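Local atomic coordinates of putative OmpA family lipoprotein (Burkholderia cenocepacia, PDB entry 5LKW), a protein that binds diaminopimelic acid, a component of peptidoglycan, through its periplasmic OmpA-like domain and, as part of the Tol-Pal system, probably helps maintain outer membrane integrity. Residues R16-K28 / Y64-R78. Residues are numbered along the deposited sequence; the frame is centred on the assembly and turned at random.
Sequences RSIYFDFDSYSVK and YNLALGQKRAEAVRR. With API (2,6-diaminopimelic acid), chain C.
R72 lays its aliphatic chain across one face of the F20 ring, CG standing 3.8 Å from the ring centroid and 5° off the normal, a CH-pi contact over the centre. From CG to NE the chain is extended (chi3 166°), which carries the guanidinium past the ring to the turn, its plane 24° from that of F20. There NE and NH2 grip S24 O side-on, NE at 2.9 Å from S24 O, both nitrogens approaching from the same face of the carbonyl with the oxygen in the guanidinium plane. The two outer nitrogens also hold the diaminopimelate carboxylate, NH2 to its OXT at 2.6 Å and NH1 to its O at 3.0 Å. D23 N, inside the type II turn D21-S24, gives OXT a second hydrogen bond, while L68 CD2 packs against a guanidinium face and the carboxylate carbon. N65 OD1 accepts from the ligand amine, and the backbone N of D57 and O of R59 also bond the ligand. Y64 OH donates a very short bond (2.5 Å) to D23 OD1. Farther along helix 62-82, Y25 puts a ring face over K71, whose CD lies 3.4 Å from Y25 CE2, and V27 CG2 rests on A75 CB, 3.8 Å away. V76 CG2 makes apolar contacts with F20 CZ at the ring edge (4.1 Å) and with I18 CG1. Pinned to S24 O, the ligand and, through NH1, N55 O, the R72 guanidinium has little rotational freedom; its charge probably stabilises the carboxylate while the same group holds the loop, consistent with peptidoglycan recognition by this OmpA-like domain.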
loop_
_atom_site.group_PDB
_atom_site.type_symbol
_atom_site.label_atom_id
_atom_site.label_comp_id
_atom_site.label_asym_id
_atom_site.label_seq_id
_atom_site.Cartn_x
_atom_site.Cartn_y
_atom_site.Cartn_z
ATOM N N ARG A 16 -6.574 2.276 4.537
ATOM C CA ARG A 16 -5.142 2.374 4.267
ATOM C C ARG A 16 -4.500 1.175 3.573
ATOM O O ARG A 16 -3.278 1.092 3.494
ATOM C CB ARG A 16 -4.384 2.743 5.562
ATOM C CG ARG A 16 -4.593 4.198 5.832
ATOM C CD ARG A 16 -4.017 4.752 7.112
ATOM N NE ARG A 16 -4.918 5.814 7.635
ATOM C CZ ARG A 16 -4.695 6.495 8.762
ATOM N NH1 ARG A 16 -3.607 6.256 9.472
ATOM N NH2 ARG A 16 -5.567 7.410 9.191
ATOM N N SER A 17 -5.301 0.257 3.046
ATOM C CA SER A 17 -4.731 -0.896 2.377
ATOM C C SER A 17 -5.247 -0.954 0.919
ATOM O O SER A 17 -6.432 -0.682 0.677
ATOM C CB SER A 17 -5.152 -2.151 3.135
ATOM O OG SER A 17 -4.523 -2.271 4.407
ATOM N N ILE A 18 -4.373 -1.326 -0.015
ATOM C CA ILE A 18 -4.693 -1.587 -1.423
ATOM C C ILE A 18 -4.415 -3.084 -1.610
ATOM O O ILE A 18 -3.361 -3.548 -1.286
ATOM C CB ILE A 18 -3.805 -0.756 -2.416
ATOM C CG1 ILE A 18 -4.085 0.738 -2.325
ATOM C CG2 ILE A 18 -4.046 -1.170 -3.852
ATOM C CD1 ILE A 18 -3.696 1.351 -1.015
ATOM N N TYR A 19 -5.373 -3.820 -2.147
ATOM C CA TYR A 19 -5.213 -5.246 -2.451
ATOM C C TYR A 19 -5.013 -5.567 -3.927
ATOM O O TYR A 19 -5.463 -4.816 -4.822
ATOM C CB TYR A 19 -6.457 -5.962 -1.978
ATOM C CG TYR A 19 -6.609 -5.872 -0.476
ATOM C CD1 TYR A 19 -6.110 -6.914 0.378
ATOM C CD2 TYR A 19 -7.217 -4.757 0.093
ATOM C CE1 TYR A 19 -6.313 -6.877 1.769
ATOM C CE2 TYR A 19 -7.438 -4.691 1.502
ATOM C CZ TYR A 19 -6.994 -5.756 2.326
ATOM O OH TYR A 19 -7.200 -5.632 3.708
ATOM N N PHE A 20 -4.313 -6.672 -4.176
ATOM C CA PHE A 20 -3.857 -7.025 -5.501
ATOM C C PHE A 20 -4.299 -8.453 -5.908
ATOM O O PHE A 20 -4.447 -9.353 -5.071
ATOM C CB PHE A 20 -2.296 -6.926 -5.576
ATOM C CG PHE A 20 -1.764 -5.530 -5.384
ATOM C CD1 PHE A 20 -1.498 -4.689 -6.484
ATOM C CD2 PHE A 20 -1.513 -5.059 -4.084
ATOM C CE1 PHE A 20 -0.979 -3.321 -6.257
ATOM C CE2 PHE A 20 -1.026 -3.808 -3.853
ATOM C CZ PHE A 20 -0.800 -2.898 -4.939
ATOM N N ASP A 21 -4.455 -8.667 -7.209
ATOM C CA ASP A 21 -4.658 -10.002 -7.733
ATOM C C ASP A 21 -3.387 -10.854 -7.653
ATOM O O ASP A 21 -2.271 -10.353 -7.464
ATOM C CB ASP A 21 -5.125 -9.929 -9.184
ATOM C CG ASP A 21 -6.533 -9.474 -9.282
ATOM O OD1 ASP A 21 -7.197 -9.362 -8.217
ATOM O OD2 ASP A 21 -6.948 -9.248 -10.414
ATOM N N PHE A 22 -3.583 -12.150 -7.836
ATOM C CA PHE A 22 -2.523 -13.105 -7.730
ATOM C C PHE A 22 -1.425 -12.691 -8.693
ATOM O O PHE A 22 -1.695 -12.457 -9.875
ATOM C CB PHE A 22 -3.128 -14.478 -8.056
ATOM C CG PHE A 22 -2.232 -15.405 -8.798
ATOM C CD1 PHE A 22 -1.464 -16.349 -8.109
ATOM C CD2 PHE A 22 -2.233 -15.412 -10.211
ATOM C CE1 PHE A 22 -0.647 -17.264 -8.820
ATOM C CE2 PHE A 22 -1.429 -16.292 -10.924
ATOM C CZ PHE A 22 -0.622 -17.221 -10.229
ATOM N N ASP A 23 -0.202 -12.570 -8.183
ATOM C CA ASP A 23 0.918 -12.266 -9.022
ATOM C C ASP A 23 0.809 -10.860 -9.663
ATOM O O ASP A 23 1.575 -10.508 -10.563
ATOM C CB ASP A 23 0.995 -13.346 -10.113
ATOM C CG ASP A 23 2.326 -13.992 -10.210
ATOM O OD1 ASP A 23 3.283 -13.557 -9.495
ATOM O OD2 ASP A 23 2.398 -14.974 -11.003
ATOM N N SER A 24 -0.091 -10.018 -9.191
ATOM C CA SER A 24 -0.171 -8.707 -9.808
ATOM C C SER A 24 0.312 -7.570 -8.918
ATOM O O SER A 24 0.140 -7.585 -7.691
ATOM C CB SER A 24 -1.589 -8.474 -10.329
ATOM O OG SER A 24 -1.855 -7.111 -10.684
ATOM N N TYR A 25 0.939 -6.586 -9.550
ATOM C CA TYR A 25 1.093 -5.281 -8.931
ATOM C C TYR A 25 0.280 -4.174 -9.558
ATOM O O TYR A 25 0.619 -3.024 -9.327
ATOM C CB TYR A 25 2.565 -4.876 -8.783
ATOM C CG TYR A 25 3.339 -4.892 -10.077
ATOM C CD1 TYR A 25 3.449 -3.746 -10.861
ATOM C CD2 TYR A 25 3.970 -6.048 -10.508
ATOM C CE1 TYR A 25 4.154 -3.761 -12.080
ATOM C CE2 TYR A 25 4.675 -6.077 -11.703
ATOM C CZ TYR A 25 4.777 -4.926 -12.488
ATOM O OH TYR A 25 5.497 -4.968 -13.668
ATOM N N SER A 26 -0.793 -4.486 -10.324
ATOM C CA SER A 26 -1.684 -3.431 -10.847
ATOM C C SER A 26 -2.570 -2.869 -9.754
ATOM O O SER A 26 -3.315 -3.626 -9.099
ATOM C CB SER A 26 -2.649 -3.941 -11.912
ATOM O OG SER A 26 -1.951 -4.734 -12.851
ATOM N N VAL A 27 -2.585 -1.558 -9.655
ATOM C CA VAL A 27 -3.503 -0.854 -8.765
ATOM C C VAL A 27 -4.766 -0.675 -9.545
ATOM O O VAL A 27 -4.806 0.116 -10.468
ATOM C CB VAL A 27 -2.963 0.520 -8.276
ATOM C CG1 VAL A 27 -4.004 1.274 -7.460
ATOM C CG2 VAL A 27 -1.739 0.313 -7.486
ATOM N N LYS A 28 -5.777 -1.469 -9.212
ATOM C CA LYS A 28 -7.053 -1.430 -9.957
ATOM C C LYS A 28 -7.752 -0.031 -9.891
ATOM O O LYS A 28 -7.579 0.729 -8.912
ATOM C CB LYS A 28 -7.977 -2.517 -9.456
ATOM C CG LYS A 28 -7.535 -3.941 -9.773
ATOM C CD LYS A 28 -8.538 -4.874 -9.136
ATOM C CE LYS A 28 -7.877 -6.072 -8.415
ATOM N NZ LYS A 28 -8.926 -6.912 -7.713
ATOM N N TYR A 64 11.357 -13.928 -4.985
ATOM C CA TYR A 64 10.264 -13.538 -5.880
ATOM C C TYR A 64 9.305 -12.487 -5.205
ATOM O O TYR A 64 8.969 -11.428 -5.789
ATOM C CB TYR A 64 9.476 -14.762 -6.418
ATOM C CG TYR A 64 8.422 -14.382 -7.442
ATOM C CD1 TYR A 64 8.749 -14.298 -8.791
ATOM C CD2 TYR A 64 7.105 -14.069 -7.053
ATOM C CE1 TYR A 64 7.787 -13.933 -9.756
ATOM C CE2 TYR A 64 6.142 -13.664 -7.995
ATOM C CZ TYR A 64 6.495 -13.598 -9.352
ATOM O OH TYR A 64 5.579 -13.212 -10.325
ATOM N N ASN A 65 8.891 -12.815 -3.987
ATOM C CA ASN A 65 7.883 -12.080 -3.255
ATOM C C ASN A 65 8.403 -10.788 -2.649
ATOM O O ASN A 65 7.663 -9.816 -2.508
ATOM C CB ASN A 65 7.342 -12.943 -2.133
ATOM C CG ASN A 65 6.313 -13.944 -2.647
ATOM O OD1 ASN A 65 5.346 -13.545 -3.315
ATOM N ND2 ASN A 65 6.538 -15.256 -2.386
ATOM N N LEU A 66 9.679 -10.777 -2.311
ATOM C CA LEU A 66 10.320 -9.516 -2.009
ATOM C C LEU A 66 10.232 -8.573 -3.218
ATOM O O LEU A 66 9.885 -7.417 -3.048
ATOM C CB LEU A 66 11.795 -9.747 -1.590
ATOM C CG LEU A 66 12.346 -8.609 -0.762
ATOM C CD1 LEU A 66 11.879 -8.695 0.761
ATOM C CD2 LEU A 66 13.899 -8.549 -0.920
ATOM N N ALA A 67 10.577 -9.063 -4.415
ATOM C CA ALA A 67 10.504 -8.254 -5.645
ATOM C C ALA A 67 9.056 -7.825 -5.939
ATOM O O ALA A 67 8.799 -6.661 -6.210
ATOM C CB ALA A 67 11.090 -9.013 -6.839
ATOM N N LEU A 68 8.117 -8.783 -5.838
ATOM C CA LEU A 68 6.697 -8.503 -6.003
ATOM C C LEU A 68 6.195 -7.446 -4.977
ATOM O O LEU A 68 5.551 -6.427 -5.340
ATOM C CB LEU A 68 5.898 -9.828 -5.911
ATOM C CG LEU A 68 4.367 -9.673 -5.987
ATOM C CD1 LEU A 68 3.969 -8.880 -7.248
ATOM C CD2 LEU A 68 3.712 -11.061 -5.995
ATOM N N GLY A 69 6.472 -7.663 -3.707
ATOM C CA GLY A 69 6.094 -6.650 -2.703
ATOM C C GLY A 69 6.611 -5.254 -3.068
ATOM O O GLY A 69 5.897 -4.292 -2.923
ATOM N N GLN A 70 7.869 -5.149 -3.526
ATOM C CA GLN A 70 8.447 -3.854 -3.923
ATOM C C GLN A 70 7.634 -3.200 -5.018
ATOM O O GLN A 70 7.281 -2.004 -4.940
ATOM C CB GLN A 70 9.971 -3.968 -4.276
ATOM C CG GLN A 70 10.658 -2.618 -4.458
ATOM C CD GLN A 70 10.595 -1.686 -3.232
ATOM O OE1 GLN A 70 10.749 -2.112 -2.101
ATOM N NE2 GLN A 70 10.445 -0.382 -3.482
ATOM N N LYS A 71 7.281 -3.981 -6.020
ATOM C CA LYS A 71 6.547 -3.466 -7.163
ATOM C C LYS A 71 5.146 -2.979 -6.765
ATOM O O LYS A 71 4.666 -1.926 -7.225
ATOM C CB LYS A 71 6.506 -4.532 -8.259
ATOM C CG LYS A 71 7.744 -4.490 -9.227
ATOM C CD LYS A 71 7.696 -5.656 -10.204
ATOM C CE LYS A 71 8.476 -5.360 -11.540
ATOM N NZ LYS A 71 9.788 -4.724 -11.180
ATOM N N ARG A 72 4.500 -3.719 -5.872
ATOM C CA ARG A 72 3.235 -3.255 -5.212
ATOM C C ARG A 72 3.408 -1.896 -4.471
ATOM O O ARG A 72 2.601 -0.977 -4.613
ATOM C CB ARG A 72 2.743 -4.355 -4.257
ATOM C CG ARG A 72 2.303 -5.627 -5.003
ATOM C CD ARG A 72 1.701 -6.722 -4.131
ATOM N NE ARG A 72 1.025 -7.718 -4.981
ATOM C CZ ARG A 72 0.884 -9.020 -4.700
ATOM N NH1 ARG A 72 1.327 -9.568 -3.559
ATOM N NH2 ARG A 72 0.269 -9.789 -5.564
ATOM N N ALA A 73 4.473 -1.736 -3.706
ATOM C CA ALA A 73 4.597 -0.470 -2.963
ATOM C C ALA A 73 4.818 0.710 -3.960
ATOM O O ALA A 73 4.300 1.850 -3.752
ATOM C CB ALA A 73 5.691 -0.572 -1.884
ATOM N N GLU A 74 5.492 0.401 -5.061
ATOM C CA GLU A 74 5.920 1.369 -6.081
ATOM C C GLU A 74 4.752 1.768 -6.946
ATOM O O GLU A 74 4.565 2.970 -7.217
ATOM C CB GLU A 74 7.095 0.842 -6.920
ATOM C CG GLU A 74 8.422 0.842 -6.125
ATOM C CD GLU A 74 9.640 0.291 -6.893
ATOM O OE1 GLU A 74 9.472 -0.398 -7.944
ATOM O OE2 GLU A 74 10.768 0.528 -6.386
ATOM N N ALA A 75 3.937 0.766 -7.331
ATOM C CA ALA A 75 2.635 1.000 -7.939
ATOM C C ALA A 75 1.740 2.014 -7.160
ATOM O O ALA A 75 1.117 2.885 -7.759
ATOM C CB ALA A 75 1.915 -0.346 -8.204
ATOM N N VAL A 76 1.687 1.921 -5.828
ATOM C CA VAL A 76 0.901 2.845 -4.999
ATOM C C VAL A 76 1.571 4.257 -4.940
ATOM O O VAL A 76 0.905 5.281 -5.102
ATOM C CB VAL A 76 0.715 2.279 -3.569
ATOM C CG1 VAL A 76 0.055 3.311 -2.648
ATOM C CG2 VAL A 76 -0.071 0.899 -3.578
ATOM N N ARG A 77 2.853 4.279 -4.671
ATOM C CA ARG A 77 3.678 5.526 -4.683
ATOM C C ARG A 77 3.508 6.245 -6.016
ATOM O O ARG A 77 3.161 7.421 -6.054
ATOM C CB ARG A 77 5.164 5.212 -4.383
ATOM C CG ARG A 77 6.099 6.488 -4.332
ATOM C CD ARG A 77 7.571 6.146 -4.465
ATOM N NE ARG A 77 7.770 5.609 -5.810
ATOM C CZ ARG A 77 8.775 4.837 -6.213
ATOM N NH1 ARG A 77 9.756 4.478 -5.385
ATOM N NH2 ARG A 77 8.778 4.411 -7.474
ATOM N N ARG A 78 3.659 5.501 -7.109
ATOM C CA ARG A 78 3.503 6.038 -8.448
ATOM C C ARG A 78 2.126 6.663 -8.681
ATOM O O ARG A 78 2.008 7.781 -9.228
ATOM C CB ARG A 78 3.780 4.927 -9.469
ATOM C CG ARG A 78 3.153 5.155 -10.831
ATOM C CD ARG A 78 3.811 4.281 -11.904
ATOM N NE ARG A 78 3.238 2.944 -11.899
ATOM C CZ ARG A 78 3.837 1.847 -11.426
ATOM N NH1 ARG A 78 5.064 1.891 -10.907
ATOM N NH2 ARG A 78 3.186 0.688 -11.476
HETATM C C API C . 1.360 -12.975 -4.746
HETATM C CA API C . 2.172 -14.206 -5.071
HETATM C C3 API C . 1.445 -15.406 -5.676
HETATM C C4 API C . 2.477 -16.524 -5.930
HETATM C C5 API C . 2.451 -17.126 -7.347
HETATM C C6 API C . 3.600 -18.109 -7.639
HETATM O O API C . 1.539 -12.522 -3.623
HETATM O OXT API C . 0.558 -12.399 -5.516
HETATM N N API C . 2.737 -14.646 -3.797
HETATM O O HOH W 1 1.077 -1.047 -11.566
#